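Local coordinates for protein ketosynthase (Streptomyces sp. MSC090213JE08, PDB 6KXD) that forms, with a partner chain, the ishigamide ketosynthase/chain length factor of a highly reducing type II polyketide synthase, which probably extends the growing acyl chain, at residues L15-W25 against R246-S254; I120-F131 against V144-L154. All coordinates share one frame; numbering follows the deposited sequence.

Contact 1 (L15-W25 against R246-S254)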
loop_
_atom_site.group_PDB
_atom_site.type_symbol
_atom_site.label_atom_id
_atom_site.label_comp_id
_atom_site.label_asym_id
_atom_site.label_seq_id
_atom_site.Cartn_x
_atom_site.Cartn_y
_atom_site.Cartn_z
ATOM N N LEU B 15 -2.158 23.042 21.332
ATOM C CA LEU B 15 -2.353 21.780 20.565
ATOM C C LEU B 15 -2.633 20.591 21.477
ATOM O O LEU B 15 -1.883 20.360 22.420
ATOM C CB LEU B 15 -1.084 21.471 19.762
ATOM C CG LEU B 15 -0.937 22.194 18.430
ATOM C CD1 LEU B 15 0.371 21.793 17.761
ATOM C CD2 LEU B 15 -2.133 21.907 17.527
ATOM N N PRO B 16 -3.618 19.718 21.151
ATOM C CA PRO B 16 -3.814 18.482 21.910
ATOM C C PRO B 16 -2.514 17.689 22.037
ATOM O O PRO B 16 -1.565 17.892 21.274
ATOM C CB PRO B 16 -4.875 17.693 21.127
ATOM C CG PRO B 16 -5.589 18.742 20.291
ATOM C CD PRO B 16 -4.582 19.853 20.047
ATOM N N PRO B 17 -2.426 16.748 23.004
ATOM C CA PRO B 17 -1.175 16.042 23.257
ATOM C C PRO B 17 -1.057 14.996 22.139
ATOM O O PRO B 17 -2.078 14.423 21.717
ATOM C CB PRO B 17 -1.386 15.477 24.669
ATOM C CG PRO B 17 -2.889 15.208 24.741
ATOM C CD PRO B 17 -3.538 16.230 23.825
ATOM N N GLY B 18 0.159 14.824 21.612
ATOM C CA GLY B 18 0.423 13.878 20.516
ATOM C C GLY B 18 -0.161 14.307 19.170
ATOM O O GLY B 18 -0.376 13.459 18.313
ATOM N N THR B 19 -0.413 15.610 18.969
ATOM C CA THR B 19 -0.820 16.117 17.653
ATOM C C THR B 19 0.395 16.085 16.733
ATOM O O THR B 19 1.482 16.555 17.075
ATOM C CB THR B 19 -1.426 17.528 17.686
ATOM O OG1 THR B 19 -2.706 17.469 18.318
ATOM C CG2 THR B 19 -1.585 18.115 16.302
ATOM N N PRO B 20 0.268 15.507 15.525
ATOM C CA PRO B 20 1.391 15.535 14.596
ATOM C C PRO B 20 1.598 16.939 14.028
ATOM O O PRO B 20 0.640 17.670 13.770
ATOM C CB PRO B 20 1.029 14.479 13.549
ATOM C CG PRO B 20 -0.465 14.359 13.612
ATOM C CD PRO B 20 -0.893 14.759 15.016
ATOM N N VAL B 21 2.866 17.276 13.842
ATOM C CA VAL B 21 3.284 18.481 13.294
ATOM C C VAL B 21 4.196 18.161 12.131
ATOM O O VAL B 21 5.017 17.255 12.210
ATOM C CB VAL B 21 3.965 19.402 14.325
ATOM C CG1 VAL B 21 2.948 19.848 15.365
ATOM C CG2 VAL B 21 5.164 18.783 15.004
ATOM N N ILE B 22 4.035 18.956 11.077
ATOM C CA ILE B 22 4.961 18.942 10.030
ATOM C C ILE B 22 6.087 19.917 10.378
ATOM O O ILE B 22 5.815 21.098 10.571
ATOM C CB ILE B 22 4.286 19.354 8.732
ATOM C CG1 ILE B 22 3.188 18.364 8.337
ATOM C CG2 ILE B 22 5.340 19.532 7.679
ATOM C CD1 ILE B 22 2.401 18.833 7.116
ATOM N N THR B 23 7.329 19.434 10.360
ATOM C CA THR B 23 8.498 20.274 10.744
ATOM C C THR B 23 9.438 20.471 9.573
ATOM O O THR B 23 10.452 21.167 9.700
ATOM C CB THR B 23 9.215 19.657 11.945
ATOM O OG1 THR B 23 9.744 18.429 11.451
ATOM C CG2 THR B 23 8.277 19.436 13.105
ATOM N N GLY B 24 9.058 19.959 8.399
ATOM C CA GLY B 24 9.865 20.124 7.242
ATOM C C GLY B 24 9.161 19.547 6.023
ATOM O O GLY B 24 8.282 18.719 6.181
ATOM N N TRP B 25 9.590 19.995 4.860
ATOM C CA TRP B 25 9.059 19.484 3.630
ATOM C C TRP B 25 10.040 19.664 2.507
ATOM O O TRP B 25 11.002 20.440 2.578
ATOM C CB TRP B 25 7.732 20.131 3.296
ATOM C CG TRP B 25 7.762 21.597 3.058
ATOM C CD1 TRP B 25 7.812 22.599 3.984
ATOM C CD2 TRP B 25 7.746 22.231 1.775
ATOM N NE1 TRP B 25 7.783 23.814 3.364
ATOM C CE2 TRP B 25 7.758 23.627 2.012
ATOM C CE3 TRP B 25 7.691 21.764 0.461
ATOM C CZ2 TRP B 25 7.745 24.550 0.971
ATOM C CZ3 TRP B 25 7.692 22.679 -0.570
ATOM C CH2 TRP B 25 7.713 24.054 -0.310
ATOM N N ARG B 246 12.447 20.117 15.541
ATOM C CA ARG B 246 12.532 21.300 14.700
ATOM C C ARG B 246 11.218 22.062 14.814
ATOM O O ARG B 246 10.197 21.490 15.177
ATOM C CB ARG B 246 12.897 20.913 13.263
ATOM C CG ARG B 246 14.397 20.962 12.999
ATOM C CD ARG B 246 14.871 19.915 12.017
ATOM N NE ARG B 246 14.021 19.909 10.842
ATOM C CZ ARG B 246 14.169 20.708 9.794
ATOM N NH1 ARG B 246 15.199 21.534 9.725
ATOM N NH2 ARG B 246 13.270 20.675 8.828
ATOM N N PRO B 247 11.205 23.391 14.572
ATOM C CA PRO B 247 9.995 24.174 14.783
ATOM C C PRO B 247 8.882 23.660 13.867
ATOM O O PRO B 247 9.098 23.392 12.683
ATOM C CB PRO B 247 10.367 25.628 14.449
ATOM C CG PRO B 247 11.733 25.563 13.766
ATOM C CD PRO B 247 12.334 24.204 14.089
ATOM N N PRO B 248 7.667 23.479 14.406
ATOM C CA PRO B 248 6.514 23.080 13.601
ATOM C C PRO B 248 6.107 24.159 12.594
ATOM O O PRO B 248 6.011 25.353 12.932
ATOM C CB PRO B 248 5.420 22.769 14.638
ATOM C CG PRO B 248 5.839 23.556 15.854
ATOM C CD PRO B 248 7.355 23.520 15.838
ATOM N N LEU B 249 5.831 23.710 11.364
ATOM C CA LEU B 249 5.319 24.557 10.317
ATOM C C LEU B 249 3.795 24.484 10.324
ATOM O O LEU B 249 3.149 25.449 9.929
ATOM C CB LEU B 249 5.864 24.125 8.949
ATOM C CG LEU B 249 7.369 23.897 8.873
ATOM C CD1 LEU B 249 7.786 23.467 7.471
ATOM C CD2 LEU B 249 8.113 25.162 9.285
ATOM N N ALA B 250 3.236 23.326 10.714
ATOM C CA ALA B 250 1.830 23.134 10.683
ATOM C C ALA B 250 1.482 21.931 11.537
ATOM O O ALA B 250 2.252 20.980 11.642
ATOM C CB ALA B 250 1.337 22.951 9.267
ATOM N N ALA B 251 0.309 21.986 12.147
ATOM C CA ALA B 251 -0.212 20.887 12.933
ATOM C C ALA B 251 -1.289 20.221 12.097
ATOM O O ALA B 251 -2.067 20.911 11.483
ATOM C CB ALA B 251 -0.785 21.340 14.233
ATOM N N VAL B 252 -1.238 18.884 12.047
ATOM C CA VAL B 252 -2.258 18.110 11.389
ATOM C C VAL B 252 -3.383 17.848 12.394
ATOM O O VAL B 252 -3.252 17.027 13.287
ATOM C CB VAL B 252 -1.706 16.790 10.819
ATOM C CG1 VAL B 252 -2.817 16.020 10.144
ATOM C CG2 VAL B 252 -0.537 17.003 9.869
ATOM N N LEU B 253 -4.482 18.601 12.253
ATOM C CA LEU B 253 -5.591 18.549 13.166
ATOM C C LEU B 253 -6.520 17.377 12.850
ATOM O O LEU B 253 -7.137 16.809 13.724
ATOM C CB LEU B 253 -6.342 19.879 13.068
ATOM C CG LEU B 253 -5.548 21.115 13.460
ATOM C CD1 LEU B 253 -6.512 22.256 13.699
ATOM C CD2 LEU B 253 -4.706 20.877 14.698
ATOM N N SER B 254 -6.734 17.090 11.574
ATOM C CA SER B 254 -7.567 15.985 11.217
ATOM C C SER B 254 -7.292 15.598 9.758
ATOM O O SER B 254 -6.861 16.399 8.942
ATOM C CB SER B 254 -9.012 16.312 11.370
ATOM O OG SER B 254 -9.331 17.322 10.451
#

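Contact 2 (I120-F131 against V144-L154)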
loop_
_atom_site.group_PDB
_atom_site.type_symbol
_atom_site.label_atom_id
_atom_site.label_comp_id
_atom_site.label_asym_id
_atom_site.label_seq_id
_atom_site.Cartn_x
_atom_site.Cartn_y
_atom_site.Cartn_z
ATOM N N ILE B 120 1.204 6.389 -3.711
ATOM C CA ILE B 120 1.411 6.199 -5.139
ATOM C C ILE B 120 0.034 5.981 -5.763
ATOM O O ILE B 120 -0.934 5.872 -5.033
ATOM C CB ILE B 120 2.308 4.984 -5.424
ATOM C CG1 ILE B 120 1.708 3.694 -4.864
ATOM C CG2 ILE B 120 3.712 5.247 -4.909
ATOM C CD1 ILE B 120 2.412 2.393 -5.289
ATOM N N THR B 121 0.017 5.930 -7.096
ATOM C CA THR B 121 -1.155 5.515 -7.878
ATOM C C THR B 121 -0.979 4.033 -8.203
ATOM O O THR B 121 -1.705 3.137 -7.730
ATOM C CB THR B 121 -1.321 6.380 -9.125
ATOM O OG1 THR B 121 -1.458 7.756 -8.795
ATOM C CG2 THR B 121 -2.526 5.975 -9.941
ATOM N N MET B 122 0.074 3.748 -8.965
ATOM C CA MET B 122 0.322 2.390 -9.336
ATOM C C MET B 122 1.794 2.223 -9.650
ATOM O O MET B 122 2.175 1.418 -10.480
ATOM C CB MET B 122 -0.526 2.044 -10.567
ATOM C CG MET B 122 -0.668 0.576 -10.823
ATOM S SD MET B 122 -1.035 -0.370 -9.376
ATOM C CE MET B 122 -0.990 -2.039 -10.029
ATOM N N GLY B 123 2.639 2.915 -8.887
ATOM C CA GLY B 123 4.084 2.754 -9.049
ATOM C C GLY B 123 4.592 3.254 -10.403
ATOM O O GLY B 123 4.074 4.199 -11.023
ATOM N N SER B 124 5.696 2.644 -10.863
ATOM C CA SER B 124 6.265 3.018 -12.127
ATOM C C SER B 124 5.540 2.211 -13.197
ATOM O O SER B 124 5.821 1.032 -13.401
ATOM C CB SER B 124 7.735 2.753 -12.233
ATOM O OG SER B 124 8.166 3.097 -13.542
ATOM N N LEU B 125 4.553 2.823 -13.833
ATOM C CA LEU B 125 3.946 2.134 -14.964
ATOM C C LEU B 125 4.946 2.043 -16.119
ATOM O O LEU B 125 4.799 1.177 -16.948
ATOM C CB LEU B 125 2.696 2.872 -15.404
ATOM C CG LEU B 125 1.576 2.755 -14.396
ATOM C CD1 LEU B 125 0.540 3.877 -14.594
ATOM C CD2 LEU B 125 0.966 1.370 -14.458
ATOM N N GLU B 126 5.937 2.929 -16.163
ATOM C CA GLU B 126 6.982 2.811 -17.172
ATOM C C GLU B 126 7.734 1.482 -16.983
ATOM O O GLU B 126 7.992 0.750 -17.959
ATOM C CB GLU B 126 7.962 3.969 -17.123
ATOM C CG GLU B 126 9.082 3.842 -18.155
ATOM C CD GLU B 126 10.008 5.035 -18.213
ATOM O OE1 GLU B 126 10.088 5.776 -17.223
ATOM O OE2 GLU B 126 10.651 5.213 -19.250
ATOM N N ASN B 127 8.071 1.143 -15.735
ATOM C CA ASN B 127 8.819 -0.055 -15.461
ATOM C C ASN B 127 8.003 -1.292 -15.880
ATOM O O ASN B 127 8.511 -2.190 -16.607
ATOM C CB ASN B 127 9.246 -0.111 -13.993
ATOM C CG ASN B 127 10.010 -1.355 -13.656
ATOM O OD1 ASN B 127 9.430 -2.418 -13.632
ATOM N ND2 ASN B 127 11.297 -1.215 -13.376
ATOM N N VAL B 128 6.741 -1.347 -15.446
ATOM C CA VAL B 128 5.971 -2.536 -15.550
ATOM C C VAL B 128 5.600 -2.752 -17.027
ATOM O O VAL B 128 5.570 -3.895 -17.463
ATOM C CB VAL B 128 4.736 -2.511 -14.646
ATOM C CG1 VAL B 128 3.742 -1.465 -15.092
ATOM C CG2 VAL B 128 4.077 -3.881 -14.591
ATOM N N THR B 129 5.314 -1.676 -17.735
ATOM C CA THR B 129 4.914 -1.747 -19.138
ATOM C C THR B 129 6.127 -2.052 -20.018
ATOM O O THR B 129 6.015 -2.746 -20.991
ATOM C CB THR B 129 4.221 -0.491 -19.674
ATOM O OG1 THR B 129 5.026 0.684 -19.606
ATOM C CG2 THR B 129 2.886 -0.273 -18.994
ATOM N N ASP B 130 7.296 -1.539 -19.647
ATOM C CA ASP B 130 8.522 -1.905 -20.366
ATOM C C ASP B 130 8.792 -3.398 -20.168
ATOM O O ASP B 130 9.115 -4.085 -21.126
ATOM C CB ASP B 130 9.718 -1.045 -19.964
ATOM C CG ASP B 130 9.730 0.364 -20.515
ATOM O OD1 ASP B 130 8.876 0.714 -21.374
ATOM O OD2 ASP B 130 10.597 1.127 -20.045
ATOM N N PHE B 131 8.662 -3.892 -18.931
ATOM C CA PHE B 131 8.860 -5.263 -18.578
ATOM C C PHE B 131 7.905 -6.117 -19.416
ATOM O O PHE B 131 8.284 -7.107 -20.052
ATOM C CB PHE B 131 8.634 -5.472 -17.088
ATOM C CG PHE B 131 8.650 -6.889 -16.583
ATOM C CD1 PHE B 131 7.551 -7.721 -16.688
ATOM C CD2 PHE B 131 9.776 -7.383 -15.945
ATOM C CE1 PHE B 131 7.584 -9.013 -16.193
ATOM C CE2 PHE B 131 9.789 -8.663 -15.413
ATOM C CZ PHE B 131 8.706 -9.484 -15.546
ATOM N N VAL B 144 13.495 -10.340 -20.100
ATOM C CA VAL B 144 13.284 -8.967 -19.731
ATOM C C VAL B 144 14.630 -8.366 -19.309
ATOM O O VAL B 144 15.599 -9.121 -19.018
ATOM C CB VAL B 144 12.266 -8.899 -18.575
ATOM C CG1 VAL B 144 10.943 -9.535 -18.955
ATOM C CG2 VAL B 144 12.804 -9.548 -17.312
ATOM N N ASP B 145 14.670 -7.027 -19.262
ATOM C CA ASP B 145 15.751 -6.269 -18.581
ATOM C C ASP B 145 15.719 -6.613 -17.087
ATOM O O ASP B 145 14.965 -6.038 -16.303
ATOM C CB ASP B 145 15.627 -4.781 -18.905
ATOM C CG ASP B 145 16.748 -3.929 -18.339
ATOM O OD1 ASP B 145 17.468 -4.431 -17.466
ATOM O OD2 ASP B 145 16.851 -2.771 -18.763
ATOM N N ALA B 146 16.558 -7.562 -16.685
ATOM C CA ALA B 146 16.549 -8.108 -15.337
ATOM C C ALA B 146 16.996 -7.050 -14.316
ATOM O O ALA B 146 16.601 -7.135 -13.169
ATOM C CB ALA B 146 17.398 -9.347 -15.256
ATOM N N GLY B 147 17.805 -6.089 -14.761
ATOM C CA GLY B 147 18.309 -5.007 -13.916
ATOM C C GLY B 147 17.181 -4.056 -13.533
ATOM O O GLY B 147 17.270 -3.378 -12.549
ATOM N N ARG B 148 16.104 -4.034 -14.330
ATOM C CA ARG B 148 14.936 -3.134 -14.053
ATOM C C ARG B 148 14.024 -3.754 -12.995
ATOM O O ARG B 148 13.219 -3.024 -12.396
ATOM C CB ARG B 148 14.124 -2.822 -15.315
ATOM C CG ARG B 148 14.829 -1.999 -16.385
ATOM C CD ARG B 148 14.823 -0.496 -16.245
ATOM N NE ARG B 148 13.510 0.125 -16.362
ATOM C CZ ARG B 148 12.861 0.357 -17.504
ATOM N NH1 ARG B 148 13.319 -0.132 -18.642
ATOM N NH2 ARG B 148 11.745 1.068 -17.501
ATOM N N ILE B 149 14.145 -5.060 -12.728
ATOM C CA ILE B 149 13.171 -5.779 -11.913
ATOM C C ILE B 149 13.093 -5.232 -10.483
ATOM O O ILE B 149 12.011 -5.015 -9.956
ATOM C CB ILE B 149 13.472 -7.297 -11.953
ATOM C CG1 ILE B 149 13.102 -7.888 -13.320
ATOM C CG2 ILE B 149 12.778 -8.025 -10.822
ATOM C CD1 ILE B 149 13.298 -9.388 -13.413
ATOM N N PRO B 150 14.212 -4.986 -9.774
ATOM C CA PRO B 150 14.115 -4.471 -8.403
ATOM C C PRO B 150 13.202 -3.221 -8.349
ATOM O O PRO B 150 12.219 -3.101 -7.521
ATOM C CB PRO B 150 15.588 -4.216 -8.039
ATOM C CG PRO B 150 16.388 -5.127 -8.953
ATOM C CD PRO B 150 15.585 -5.214 -10.238
ATOM N N PHE B 151 13.364 -2.365 -9.352
ATOM C CA PHE B 151 12.732 -1.074 -9.388
ATOM C C PHE B 151 11.214 -1.184 -9.570
ATOM O O PHE B 151 10.519 -0.240 -9.290
ATOM C CB PHE B 151 13.376 -0.216 -10.478
ATOM C CG PHE B 151 14.829 0.050 -10.206
ATOM C CD1 PHE B 151 15.208 0.984 -9.252
ATOM C CD2 PHE B 151 15.822 -0.631 -10.894
ATOM C CE1 PHE B 151 16.550 1.223 -8.989
ATOM C CE2 PHE B 151 17.162 -0.378 -10.637
ATOM C CZ PHE B 151 17.528 0.547 -9.682
ATOM N N GLY B 152 10.718 -2.333 -10.039
ATOM C CA GLY B 152 9.336 -2.508 -10.426
ATOM C C GLY B 152 8.393 -2.570 -9.231
ATOM O O GLY B 152 7.218 -2.208 -9.330
ATOM N N SER B 153 8.903 -2.998 -8.084
ATOM C CA SER B 153 8.049 -3.225 -6.933
ATOM C C SER B 153 7.315 -1.916 -6.599
ATOM O O SER B 153 7.898 -0.852 -6.645
ATOM C CB SER B 153 8.877 -3.688 -5.791
ATOM O OG SER B 153 8.055 -4.292 -4.824
ATOM N N LEU B 154 6.038 -1.992 -6.257
ATOM C CA LEU B 154 5.318 -0.764 -5.931
ATOM C C LEU B 154 5.953 -0.054 -4.715
ATOM O O LEU B 154 5.838 1.139 -4.622
ATOM C CB LEU B 154 3.833 -1.075 -5.707
ATOM C CG LEU B 154 3.061 -1.610 -6.931
ATOM C CD1 LEU B 154 1.607 -1.900 -6.561
ATOM C CD2 LEU B 154 3.111 -0.605 -8.092
HETATM O O HOH W 1 6.756 0.596 -9.259
HETATM O O HOH W 2 13.132 1.099 -13.998
#

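Contact 1 (L15-W25 against R246-S254)
A classic beta bulge, in which L249 and A250 both face I22, marks the start of the antiparallel pairing of strands 20-29 and 250-259. I22 O takes a straight bond from L249 N (2.7 Å, N-H...O angle 163°) and a weak one from A250 N, while I22 N donates a hydrogen bond to A250 O. Further along, V252 N reaches P20 O at 2.8 Å, and V21 stands opposite A251 as a non-hydrogen-bonded pair.

The two faces of the pairing are built differently. I22 and A250 lie on the face packed by helix 332-344, through I337 and L341. V21 and A251 lie on the other, where V21 CB meets P248 CB at 3.7 Å, the two side chains running side by side. There the loop before the strand folds back, so that L15 rests both methyls on A251 CB (CD2 at 3.6 Å) and CD2 also meets L253 CD2.

T19 closes a type II turn from P16, with G18 at its positive-phi position. The first torsion of T19 (chi1 -70°) sends its CG2 against V252 O, 3.6 Å away, and its OG1 back toward P16 O at 3.2 Å, the hydroxyl lying above that carbonyl's plane. Replacing T19 with an alanine would probably leave P16 O without its hydroxyl donor and open a gap beside A251 CB.

From the bulge itself, L249 CD1 reaches the edge of the W25 ring at CD1 (3.6 Å), and T23 turns its hydroxyl away to E239 on strand 229-240. Strand 20-29 pairs with strand 229-240 on one edge and with 250-259 on the other, consistent with a seam between the two halves of a thiolase-type fold.

Contact 2 (I120-F131 against V144-L154)
R148 bends over N127 and ends on D130. R148 CB passes 3.8 Å from N127 ND2. The chain then folds at chi2 and chi3 (-84° and -66°), turning back toward helix 125-137. R148 NE donates to a water (2.6 Å) that also accepts from N127 ND2, so one water ties the two side chains together. At the tip, R148 NH2 makes a salt bridge to D130 OD2 at 2.8 Å, and R148 NH1 adds a weak bond to the same oxygen. D130 OD2 lies in the guanidinium plane, but NH2 comes to it on the anti side and somewhat out of the carboxylate plane, and the carboxylate stands steeply to the guanidinium, 78° between planes. The charge of E126 is also near, without its oxygens touching, and would be expected to add to the negative field around R148.

N127 grips the backbone of the other segment. Its ND2 donates to R148 O (2.8 Å), straight and within the amide plane though above the plane of the carbonyl, while N127 OD1 sits against G152 CA at 3.2 Å, where any CB on that glycine would collide with it. This asparagine stands in the first turn of a capped helix: S124 is the N-cap, its OG accepting from N127 N, and a second water links S124 N to G152 O.

At the far end of the contact, V144 CG1 lies over one face of the F131 ring, a CH-pi contact 3.9 Å from the centroid, while I149 CG1 approaches the ring's edge. At the opposite end, L154 CD2 lies against M122 O and G123 CA, while I120 CD1 meets L154 CB; L154 and I149 also pack on T112 and L207 of the partner ketosynthase chain.

Contact 1 closes a long loop of chain, and contact 2 is nested within it, a short-range closure inside a long-range one. The two lie on opposite sides of the chain's centre, their centres 35 Å apart and their nearest atoms about 17 Å apart, without touching. Strand pairing nevertheless connects them: strand 20-29 of contact 1 pairs with 229-240, that with 199-206, and that with 114-119, which leads directly into I120 of contact 2. T121 bonds to E206 at the end of this path. Their surroundings differ: the partner chain packs on contact 2 but touches neither segment of contact 1.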